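Local coordinates for intracellular serine protease (Bacillus licheniformis, PDB 4ZOQ), which probably cleaves peptide bonds as a subtilisin-like serine endopeptidase, and is a class II lanthipeptide protease applied to sequence-specific, traceless cleavage, at residues B[7-12]-B[18-23]; B[24-27]-B[32-35]; B[88-93]-B[278-283]; B[207-212]-B[328-333]. One frame throughout, in Å; residues are numbered along the deposited sequence.

Contact 1: B[7-12]-B[18-23]; sequences GSPAWG and ELKEYL
The six-membered ring of W11 carries the methyl CD2 of L23 over one face. CD2 lies 4.0 Å from the ring centroid, 28° off the normal, which makes a CH-pi contact. Its nearest ring atom is W11 CZ3, 3.6 Å from L23 CD2. Beyond the two segments, the indole also touches N95 and I96 of helix 86-97 and L247 and T249 of strand 246-249. The other methyl of L23 serves P9: L23 CD1 sits 3.6 Å from P9 CG. CG of L23 stands anti to its carbonyl carbon (chi1 -81°), and from there the two methyls part, one to the proline and one to the indole. L23 is the N-cap residue of helix 24-30, and K20 lies one 3-10 turn earlier. The K20 chain runs out extended across P9, with P9 CD 3.9 Å from K20 CE, and its tip NZ comes 3.6 Å from S8 CB. Replacing W11 by alanine would probably leave L23 CD2 without its aromatic cover and open a gap beside I96. No hydrogen bond crosses between the segments. Segment 7-12 therefore meets 18-23 through apolar contact, with the lysine at its margin.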
loop_
_atom_site.group_PDB
_atom_site.type_symbol
_atom_site.label_atom_id
_atom_site.label_comp_id
_atom_site.label_asym_id
_atom_site.label_seq_id
_atom_site.Cartn_x
_atom_site.Cartn_y
_atom_site.Cartn_z
ATOM N N GLY B 7 26.031 -3.141 12.907
ATOM C CA GLY B 7 24.675 -2.628 12.795
ATOM C C GLY B 7 23.667 -3.747 12.873
ATOM O O GLY B 7 23.944 -4.874 12.445
ATOM N N SER B 8 22.480 -3.429 13.384
ATOM C CA SER B 8 21.435 -4.428 13.525
ATOM C C SER B 8 20.046 -3.847 13.292
ATOM O O SER B 8 19.840 -2.650 13.450
ATOM C CB SER B 8 21.518 -5.075 14.906
ATOM O OG SER B 8 21.374 -4.091 15.907
ATOM N N PRO B 9 19.097 -4.710 12.899
ATOM C CA PRO B 9 17.732 -4.299 12.602
ATOM C C PRO B 9 17.074 -3.643 13.782
ATOM O O PRO B 9 17.389 -3.984 14.905
ATOM C CB PRO B 9 17.035 -5.620 12.245
ATOM C CG PRO B 9 17.923 -6.670 12.683
ATOM C CD PRO B 9 19.299 -6.131 12.580
ATOM N N ALA B 10 16.168 -2.710 13.512
ATOM C CA ALA B 10 15.451 -2.012 14.565
ATOM C C ALA B 10 14.584 -2.990 15.360
ATOM O O ALA B 10 14.363 -2.798 16.564
ATOM C CB ALA B 10 14.612 -0.882 13.977
ATOM N N TRP B 11 14.143 -4.065 14.704
ATOM C CA TRP B 11 13.285 -5.039 15.362
ATOM C C TRP B 11 14.040 -5.705 16.494
ATOM O O TRP B 11 15.236 -5.957 16.393
ATOM C CB TRP B 11 12.797 -6.108 14.386
ATOM C CG TRP B 11 11.988 -5.607 13.229
ATOM C CD1 TRP B 11 11.534 -4.352 13.035
ATOM C CD2 TRP B 11 11.528 -6.384 12.113
ATOM N NE1 TRP B 11 10.838 -4.279 11.855
ATOM C CE2 TRP B 11 10.816 -5.516 11.274
ATOM C CE3 TRP B 11 11.664 -7.722 11.737
ATOM C CZ2 TRP B 11 10.238 -5.949 10.076
ATOM C CZ3 TRP B 11 11.076 -8.149 10.559
ATOM C CH2 TRP B 11 10.376 -7.265 9.743
ATOM N N GLY B 12 13.321 -6.016 17.566
ATOM C CA GLY B 12 13.908 -6.670 18.715
ATOM C C GLY B 12 14.294 -8.103 18.418
ATOM O O GLY B 12 15.252 -8.603 19.010
ATOM N N GLU B 18 20.109 -15.057 15.132
ATOM C CA GLU B 18 20.020 -15.808 13.882
ATOM C C GLU B 18 18.889 -15.332 12.962
ATOM O O GLU B 18 18.919 -15.570 11.755
ATOM C CB GLU B 18 19.813 -17.299 14.228
ATOM C CG GLU B 18 19.240 -18.231 13.128
ATOM C CD GLU B 18 20.092 -18.335 11.872
ATOM O OE1 GLU B 18 21.328 -18.125 11.950
ATOM O OE2 GLU B 18 19.512 -18.637 10.800
ATOM N N LEU B 19 17.978 -14.534 13.496
ATOM C CA LEU B 19 16.885 -14.027 12.683
ATOM C C LEU B 19 17.362 -12.968 11.679
ATOM O O LEU B 19 16.641 -12.623 10.752
ATOM C CB LEU B 19 15.787 -13.468 13.567
ATOM C CG LEU B 19 15.145 -14.514 14.476
ATOM C CD1 LEU B 19 13.940 -13.901 15.164
ATOM C CD2 LEU B 19 14.777 -15.776 13.720
ATOM N N LYS B 20 18.565 -12.434 11.879
ATOM C CA LYS B 20 19.120 -11.463 10.937
ATOM C C LYS B 20 19.278 -12.061 9.548
ATOM O O LYS B 20 19.223 -11.350 8.550
ATOM C CB LYS B 20 20.467 -10.937 11.433
ATOM C CG LYS B 20 20.352 -10.119 12.718
ATOM C CD LYS B 20 21.705 -9.624 13.228
ATOM C CE LYS B 20 21.499 -8.730 14.452
ATOM N NZ LYS B 20 22.770 -8.395 15.146
ATOM N N GLU B 21 19.428 -13.375 9.468
ATOM C CA GLU B 21 19.553 -14.012 8.161
ATOM C C GLU B 21 18.337 -13.755 7.245
ATOM O O GLU B 21 18.478 -13.686 6.031
ATOM C CB GLU B 21 19.759 -15.517 8.328
ATOM C CG GLU B 21 21.151 -15.872 8.737
ATOM C CD GLU B 21 22.166 -15.349 7.753
ATOM O OE1 GLU B 21 22.005 -15.604 6.528
ATOM O OE2 GLU B 21 23.105 -14.660 8.209
ATOM N N TYR B 22 17.153 -13.657 7.843
ATOM C CA TYR B 22 15.898 -13.506 7.107
ATOM C C TYR B 22 15.570 -12.038 6.844
ATOM O O TYR B 22 14.578 -11.714 6.175
ATOM C CB TYR B 22 14.750 -14.163 7.896
ATOM C CG TYR B 22 15.054 -15.592 8.326
ATOM C CD1 TYR B 22 15.181 -16.616 7.391
ATOM C CD2 TYR B 22 15.201 -15.909 9.665
ATOM C CE1 TYR B 22 15.465 -17.905 7.782
ATOM C CE2 TYR B 22 15.468 -17.192 10.067
ATOM C CZ TYR B 22 15.608 -18.189 9.131
ATOM O OH TYR B 22 15.889 -19.475 9.560
ATOM N N LEU B 23 16.420 -11.161 7.368
ATOM C CA LEU B 23 16.290 -9.732 7.168
ATOM C C LEU B 23 17.322 -9.239 6.146
ATOM O O LEU B 23 17.681 -8.054 6.131
ATOM C CB LEU B 23 16.449 -8.998 8.499
ATOM C CG LEU B 23 15.204 -8.951 9.406
ATOM C CD1 LEU B 23 15.581 -8.669 10.857
ATOM C CD2 LEU B 23 14.232 -7.896 8.926
#

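Contact 2: B[24-27]-B[32-35]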
loop_
_atom_site.group_PDB
_atom_site.type_symbol
_atom_site.label_atom_id
_atom_site.label_comp_id
_atom_site.label_asym_id
_atom_site.label_seq_id
_atom_site.Cartn_x
_atom_site.Cartn_y
_atom_site.Cartn_z
ATOM N N TRP B 24 17.797 -10.168 5.307
ATOM C CA TRP B 24 18.742 -9.869 4.228
ATOM C C TRP B 24 18.249 -8.706 3.390
ATOM O O TRP B 24 19.060 -7.843 3.003
ATOM C CB TRP B 24 18.982 -11.087 3.320
ATOM C CG TRP B 24 17.734 -11.608 2.662
ATOM C CD1 TRP B 24 16.907 -12.604 3.122
ATOM C CD2 TRP B 24 17.156 -11.141 1.432
ATOM N NE1 TRP B 24 15.869 -12.801 2.233
ATOM C CE2 TRP B 24 15.988 -11.905 1.200
ATOM C CE3 TRP B 24 17.516 -10.153 0.503
ATOM C CZ2 TRP B 24 15.180 -11.713 0.081
ATOM C CZ3 TRP B 24 16.695 -9.935 -0.591
ATOM C CH2 TRP B 24 15.541 -10.724 -0.802
ATOM N N PHE B 25 16.936 -8.663 3.130
ATOM C CA PHE B 25 16.342 -7.560 2.358
ATOM C C PHE B 25 16.533 -6.213 3.095
ATOM O O PHE B 25 16.769 -5.181 2.464
ATOM C CB PHE B 25 14.849 -7.808 2.059
ATOM C CG PHE B 25 13.948 -7.646 3.261
ATOM C CD1 PHE B 25 13.729 -8.703 4.131
ATOM C CD2 PHE B 25 13.356 -6.414 3.544
ATOM C CE1 PHE B 25 12.929 -8.533 5.254
ATOM C CE2 PHE B 25 12.557 -6.246 4.663
ATOM C CZ PHE B 25 12.353 -7.298 5.518
ATOM N N ALA B 26 16.434 -6.222 4.422
ATOM C CA ALA B 26 16.546 -4.968 5.193
ATOM C C ALA B 26 17.996 -4.499 5.232
ATOM O O ALA B 26 18.275 -3.311 5.059
ATOM C CB ALA B 26 15.993 -5.132 6.610
ATOM N N ALA B 27 18.917 -5.445 5.412
ATOM C CA ALA B 27 20.348 -5.141 5.370
ATOM C C ALA B 27 20.723 -4.577 3.999
ATOM O O ALA B 27 21.528 -3.656 3.906
ATOM C CB ALA B 27 21.188 -6.374 5.693
ATOM N N SER B 32 23.323 -2.504 5.630
ATOM C CA SER B 32 23.561 -3.104 6.948
ATOM C C SER B 32 23.205 -2.143 8.079
ATOM O O SER B 32 23.970 -1.992 9.019
ATOM C CB SER B 32 25.008 -3.578 7.073
ATOM O OG SER B 32 25.241 -4.637 6.155
ATOM N N TYR B 33 22.059 -1.467 7.951
ATOM C CA TYR B 33 21.490 -0.597 8.993
ATOM C C TYR B 33 22.300 0.679 9.241
ATOM O O TYR B 33 22.096 1.360 10.234
ATOM C CB TYR B 33 21.312 -1.393 10.288
ATOM C CG TYR B 33 20.607 -2.673 9.952
ATOM C CD1 TYR B 33 19.249 -2.674 9.639
ATOM C CD2 TYR B 33 21.310 -3.876 9.874
ATOM C CE1 TYR B 33 18.607 -3.835 9.276
ATOM C CE2 TYR B 33 20.681 -5.047 9.503
ATOM C CZ TYR B 33 19.329 -5.019 9.207
ATOM O OH TYR B 33 18.692 -6.164 8.845
ATOM N N ARG B 34 23.183 1.037 8.323
ATOM C CA ARG B 34 23.903 2.294 8.460
ATOM C C ARG B 34 22.983 3.501 8.299
ATOM O O ARG B 34 23.237 4.553 8.872
ATOM C CB ARG B 34 25.022 2.358 7.440
ATOM C CG ARG B 34 26.219 1.574 7.850
ATOM C CD ARG B 34 27.264 1.518 6.733
ATOM N NE ARG B 34 28.399 0.721 7.175
ATOM C CZ ARG B 34 28.499 -0.593 7.026
ATOM N NH1 ARG B 34 27.509 -1.282 6.453
ATOM N NH2 ARG B 34 29.583 -1.219 7.474
ATOM N N THR B 35 21.901 3.339 7.533
ATOM C CA THR B 35 20.955 4.427 7.308
ATOM C C THR B 35 20.289 4.885 8.611
ATOM O O THR B 35 19.871 6.043 8.700
ATOM C CB THR B 35 19.838 4.029 6.279
ATOM O OG1 THR B 35 19.026 2.951 6.781
ATOM C CG2 THR B 35 20.442 3.639 4.948
#
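Y33 lays the phenol end of its ring against A26 and A27, while the backbone of S32 bonds back to A27. This is the C-terminal end of helix 24-30, where the chain turns back on its last turn. The bond joins residues i and i+5, as in a pi-turn. S32 and Y33, where the chain leaves the turn, both have positive phi. The tight part is the ring. Y33 CE1 is 4.0 Å from A26 CB, and on the other side of the ring Y33 CE2 is 4.1 Å from A27 CB. The phenol thus straddles the A26-A27 peptide, meeting the helix obliquely. Its oxygen comes closer still, with Y33 OH 3.7 Å from A26 CB and 3.5 Å from A27 N. A chi1 of -49° sets Y33 CG beside its own backbone N and swings the ring back against the helix. P9 and L23 also pack on this ring. An alanine in place of Y33 is likely to leave the methyl groups of A26 and A27 without this cover and to open a gap next to P9 and L23. The loose part is the side chain of S32: its CB points away from the helix and its OG stays 4.4 Å from A27 CB. T30 OG1 adds a second tie at the turn, bonding to A26 O and Y33 N. The backbone bond itself is short and nearly straight: S32 N lies 2.7 Å from A27 O at an N-H...O angle of 168°, in the carbonyl plane and on a lone pair.

Contact 3: B[88-93]-B[278-283]; sequences TQTAGM and AAPQVA
The backbones of 88-93 and 278-283 run in broadly the same direction, their axes 8.1 Å apart and crossing at -37°, and the CA atoms of M93 and Q281 come within 5.4 Å. P280 is the wedge between them. Its CG touches two side chains of the facing helix: T90 CG2 at 3.6 Å and M93 CB at 3.7 Å. P280 CB also sits 3.5 Å from T90 O. The T90 methyl gets there by standing anti to its backbone N, which puts OG1 beside the backbone N (chi1 -56°), where it hydrogen-bonds to D51 OD2 and to H86 O. These two helices are the subtilase pair that carries the predicted charge relay residues H86 and S276, and P280 ends the Gly-Thr-Ser-x-Ala-x-Pro signature around that serine. Helix 275-297 is kinked here. P280 has no N-H to give to the turn before, and Q281 N makes just a weak bond to A278 O. Q281 meets M93 through its aliphatic part, with M93 CB 4.0 Å from Q281 CG. Its chain is extended beyond CG, and the buried amide is satisfied elsewhere: NE2 bonds to P226 O and L277 O, and OE1 to Q29 NE2.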
loop_
_atom_site.group_PDB
_atom_site.type_symbol
_atom_site.label_atom_id
_atom_site.label_comp_id
_atom_site.label_asym_id
_atom_site.label_seq_id
_atom_site.Cartn_x
_atom_site.Cartn_y
_atom_site.Cartn_z
ATOM N N THR B 88 -0.123 -5.723 9.484
ATOM C CA THR B 88 1.034 -5.807 10.376
ATOM C C THR B 88 2.287 -6.239 9.636
ATOM O O THR B 88 3.379 -5.770 9.935
ATOM C CB THR B 88 0.761 -6.759 11.543
ATOM O OG1 THR B 88 -0.362 -6.255 12.271
ATOM C CG2 THR B 88 1.949 -6.838 12.482
ATOM N N GLN B 89 2.143 -7.144 8.679
ATOM C CA GLN B 89 3.307 -7.506 7.883
ATOM C C GLN B 89 3.744 -6.295 7.026
ATOM O O GLN B 89 4.931 -5.949 6.981
ATOM C CB GLN B 89 3.000 -8.716 7.004
ATOM C CG GLN B 89 2.621 -9.937 7.824
ATOM C CD GLN B 89 2.349 -11.159 6.967
ATOM O OE1 GLN B 89 1.337 -11.230 6.272
ATOM N NE2 GLN B 89 3.269 -12.120 6.997
ATOM N N THR B 90 2.776 -5.621 6.407
ATOM C CA THR B 90 3.055 -4.437 5.601
ATOM C C THR B 90 3.710 -3.341 6.465
ATOM O O THR B 90 4.750 -2.780 6.104
ATOM C CB THR B 90 1.779 -3.922 4.933
ATOM O OG1 THR B 90 1.192 -4.982 4.165
ATOM C CG2 THR B 90 2.062 -2.741 4.037
ATOM N N ALA B 91 3.144 -3.100 7.639
ATOM C CA ALA B 91 3.684 -2.092 8.560
ATOM C C ALA B 91 5.172 -2.310 8.896
ATOM O O ALA B 91 5.954 -1.362 8.971
ATOM C CB ALA B 91 2.856 -2.087 9.844
ATOM N N GLY B 92 5.551 -3.561 9.139
ATOM C CA GLY B 92 6.921 -3.869 9.466
ATOM C C GLY B 92 7.873 -3.498 8.349
ATOM O O GLY B 92 9.001 -3.086 8.620
ATOM N N MET B 93 7.428 -3.567 7.099
ATOM C CA MET B 93 8.361 -3.245 6.037
ATOM C C MET B 93 8.610 -1.742 5.980
ATOM O O MET B 93 9.729 -1.315 5.668
ATOM C CB MET B 93 7.879 -3.753 4.689
ATOM C CG MET B 93 7.716 -5.247 4.624
ATOM S SD MET B 93 9.050 -6.132 5.414
ATOM C CE MET B 93 9.139 -7.607 4.356
ATOM N N ALA B 278 6.758 -5.483 -0.941
ATOM C CA ALA B 278 7.709 -4.673 -1.672
ATOM C C ALA B 278 7.301 -3.236 -1.624
ATOM O O ALA B 278 8.140 -2.376 -1.348
ATOM C CB ALA B 278 7.850 -5.141 -3.115
ATOM N N ALA B 279 6.020 -2.976 -1.888
ATOM C CA ALA B 279 5.522 -1.601 -1.921
ATOM C C ALA B 279 5.847 -0.777 -0.651
ATOM O O ALA B 279 6.280 0.373 -0.779
ATOM C CB ALA B 279 4.030 -1.580 -2.210
ATOM N N PRO B 280 5.623 -1.336 0.557
ATOM C CA PRO B 280 5.930 -0.541 1.752
ATOM C C PRO B 280 7.426 -0.238 1.974
ATOM O O PRO B 280 7.743 0.758 2.654
ATOM C CB PRO B 280 5.395 -1.405 2.903
ATOM C CG PRO B 280 5.251 -2.773 2.348
ATOM C CD PRO B 280 4.919 -2.580 0.902
ATOM N N GLN B 281 8.316 -1.040 1.378
ATOM C CA GLN B 281 9.737 -0.756 1.442
ATOM C C GLN B 281 10.035 0.539 0.698
ATOM O O GLN B 281 10.863 1.327 1.125
ATOM C CB GLN B 281 10.563 -1.903 0.884
ATOM C CG GLN B 281 10.524 -3.136 1.746
ATOM C CD GLN B 281 11.348 -4.266 1.166
ATOM O OE1 GLN B 281 12.555 -4.099 0.911
ATOM N NE2 GLN B 281 10.709 -5.425 0.939
ATOM N N VAL B 282 9.364 0.739 -0.424
ATOM C CA VAL B 282 9.461 1.972 -1.179
ATOM C C VAL B 282 8.756 3.122 -0.436
ATOM O O VAL B 282 9.263 4.241 -0.381
ATOM C CB VAL B 282 8.860 1.793 -2.608
ATOM C CG1 VAL B 282 9.043 3.069 -3.456
ATOM C CG2 VAL B 282 9.492 0.596 -3.281
ATOM N N ALA B 283 7.587 2.846 0.133
ATOM C CA ALA B 283 6.902 3.862 0.911
ATOM C C ALA B 283 7.789 4.283 2.098
ATOM O O ALA B 283 7.951 5.491 2.362
ATOM C CB ALA B 283 5.552 3.362 1.390
#

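Contact 4: B[207-212]-B[328-333]; sequences KSNNIS and YGEVRA
N209 and E330 meet through two atoms modelled as oxygens, N209 OD1 and E330 OE1, only 2.6 Å apart. The N209 amide is probably turned over in the model, so the identity of the atom facing the carboxylate is doubtful. This pair is the whole contact, and just 65 Å² is buried between the segments. The two side chains cross at about a right angle, and their amide and carboxylate planes are 79° apart. E330 reaches across by being stretched out: CG is anti to the backbone N (chi1 -177°) and the chain stays extended beyond it. Its other oxygen, OE2, has a weak hydrogen bond from N205 ND2. K28 of helix 24-30 touches both N209 and E330, and its positive charge may partly offset that of the buried carboxylate. The backbone around E330 runs beside strand 221-226, since G329 and V331 both bond to T224. G329 has backbone angles at which any CB would jam against the preceding carbonyl oxygen. On the other segment, S208 OG accepts from N210 N at 3.3 Å, and the hydroxyl also bonds to E232 OE2. N209 lies within this tight bend, with positive phi, and the arrangement is an ST turn.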
loop_
_atom_site.group_PDB
_atom_site.type_symbol
_atom_site.label_atom_id
_atom_site.label_comp_id
_atom_site.label_asym_id
_atom_site.label_seq_id
_atom_site.Cartn_x
_atom_site.Cartn_y
_atom_site.Cartn_z
ATOM N N LYS B 207 16.405 -12.080 -3.803
ATOM C CA LYS B 207 17.717 -11.776 -3.235
ATOM C C LYS B 207 18.747 -11.639 -4.354
ATOM O O LYS B 207 19.596 -10.771 -4.309
ATOM C CB LYS B 207 18.152 -12.868 -2.265
ATOM C CG LYS B 207 19.548 -12.690 -1.685
ATOM C CD LYS B 207 19.931 -13.941 -0.881
ATOM C CE LYS B 207 19.150 -14.034 0.406
ATOM N NZ LYS B 207 19.669 -15.100 1.272
ATOM N N SER B 208 18.603 -12.444 -5.399
ATOM C CA SER B 208 19.535 -12.423 -6.529
ATOM C C SER B 208 19.304 -11.242 -7.448
ATOM O O SER B 208 20.087 -11.011 -8.359
ATOM C CB SER B 208 19.388 -13.699 -7.345
ATOM O OG SER B 208 18.100 -13.723 -7.929
ATOM N N ASN B 209 18.216 -10.513 -7.190
ATOM C CA ASN B 209 17.744 -9.381 -7.997
ATOM C C ASN B 209 16.962 -9.803 -9.228
ATOM O O ASN B 209 16.500 -8.932 -9.969
ATOM C CB ASN B 209 18.853 -8.411 -8.410
ATOM C CG ASN B 209 19.358 -7.615 -7.247
ATOM O OD1 ASN B 209 18.599 -7.333 -6.319
ATOM N ND2 ASN B 209 20.605 -7.171 -7.314
ATOM N N ASN B 210 16.825 -11.110 -9.451
ATOM C CA ASN B 210 15.863 -11.576 -10.443
ATOM C C ASN B 210 14.439 -11.215 -9.995
ATOM O O ASN B 210 14.144 -11.152 -8.801
ATOM C CB ASN B 210 15.933 -13.088 -10.635
ATOM C CG ASN B 210 17.217 -13.543 -11.287
ATOM O OD1 ASN B 210 17.883 -12.782 -12.004
ATOM N ND2 ASN B 210 17.568 -14.810 -11.063
ATOM N N ILE B 211 13.536 -11.019 -10.944
ATOM C CA ILE B 211 12.181 -10.673 -10.549
ATOM C C ILE B 211 11.599 -11.874 -9.821
ATOM O O ILE B 211 11.921 -13.016 -10.160
ATOM C CB ILE B 211 11.288 -10.290 -11.767
ATOM C CG1 ILE B 211 10.064 -9.473 -11.303
ATOM C CG2 ILE B 211 10.868 -11.554 -12.571
ATOM C CD1 ILE B 211 10.411 -8.030 -10.905
ATOM N N SER B 212 10.772 -11.624 -8.807
ATOM C CA SER B 212 10.022 -12.703 -8.168
ATOM C C SER B 212 9.087 -13.237 -9.239
ATOM O O SER B 212 8.513 -12.451 -9.990
ATOM C CB SER B 212 9.239 -12.217 -6.952
ATOM O OG SER B 212 10.087 -11.665 -5.938
ATOM N N TYR B 328 11.717 1.492 -13.224
ATOM C CA TYR B 328 12.995 2.209 -13.143
ATOM C C TYR B 328 14.039 1.376 -12.421
ATOM O O TYR B 328 15.207 1.730 -12.425
ATOM C CB TYR B 328 12.846 3.545 -12.414
ATOM C CG TYR B 328 12.000 4.551 -13.141
ATOM C CD1 TYR B 328 12.446 5.129 -14.327
ATOM C CD2 TYR B 328 10.749 4.914 -12.666
ATOM C CE1 TYR B 328 11.681 6.046 -15.010
ATOM C CE2 TYR B 328 9.963 5.835 -13.351
ATOM C CZ TYR B 328 10.436 6.394 -14.524
ATOM O OH TYR B 328 9.675 7.309 -15.218
ATOM N N GLY B 329 13.611 0.312 -11.740
ATOM C CA GLY B 329 14.548 -0.586 -11.080
ATOM C C GLY B 329 14.303 -0.786 -9.588
ATOM O O GLY B 329 13.251 -0.393 -9.026
ATOM N N GLU B 330 15.284 -1.387 -8.927
ATOM C CA GLU B 330 15.161 -1.685 -7.508
ATOM C C GLU B 330 15.527 -0.512 -6.632
ATOM O O GLU B 330 16.621 0.067 -6.763
ATOM C CB GLU B 330 16.040 -2.858 -7.134
ATOM C CG GLU B 330 15.911 -3.284 -5.678
ATOM C CD GLU B 330 16.751 -4.510 -5.419
ATOM O OE1 GLU B 330 17.214 -5.084 -6.419
ATOM O OE2 GLU B 330 16.914 -4.936 -4.258
ATOM N N VAL B 331 14.571 -0.122 -5.796
ATOM C CA VAL B 331 14.778 0.906 -4.793
ATOM C C VAL B 331 15.757 0.470 -3.701
ATOM O O VAL B 331 15.670 -0.630 -3.192
ATOM C CB VAL B 331 13.428 1.323 -4.132
ATOM C CG1 VAL B 331 13.667 2.170 -2.866
ATOM C CG2 VAL B 331 12.584 2.074 -5.137
ATOM N N ARG B 332 16.687 1.343 -3.352
ATOM C CA ARG B 332 17.620 1.095 -2.249
ATOM C C ARG B 332 17.679 2.338 -1.391
ATOM O O ARG B 332 18.174 3.386 -1.834
ATOM C CB ARG B 332 19.011 0.713 -2.755
ATOM C CG ARG B 332 19.059 -0.635 -3.498
ATOM C CD ARG B 332 20.429 -0.793 -4.159
ATOM N NE ARG B 332 20.625 0.296 -5.122
ATOM C CZ ARG B 332 21.714 0.466 -5.872
ATOM N NH1 ARG B 332 22.732 -0.389 -5.753
ATOM N NH2 ARG B 332 21.783 1.499 -6.726
ATOM N N ALA B 333 17.172 2.234 -0.164
ATOM C CA ALA B 333 17.068 3.403 0.711
ATOM C C ALA B 333 18.412 4.110 0.931
ATOM O O ALA B 333 18.457 5.334 0.873
ATOM C CB ALA B 333 16.474 2.994 2.054
#

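Contact 3 is the centre of the set. Its centre lies about 3 Å from that of the chain, and the side chain of T90 comes about 3 Å from that of D51 and about 4 Å from that of H86, both predicted charge relay residues. The other three contacts lie away from these sites. Contacts 1 and 2 follow each other along the N-terminal region, their centres about 9 Å apart, and Y33 of contact 2 packs on P9 of contact 1. Both reach contact 3: W11 CZ2 is 3.4 Å from G92 O, and F25 CZ is 3.4 Å from M93 CE. Contact 4 meets contact 2 where W24 packs on K207, and contact 3 where V331 packs on V282.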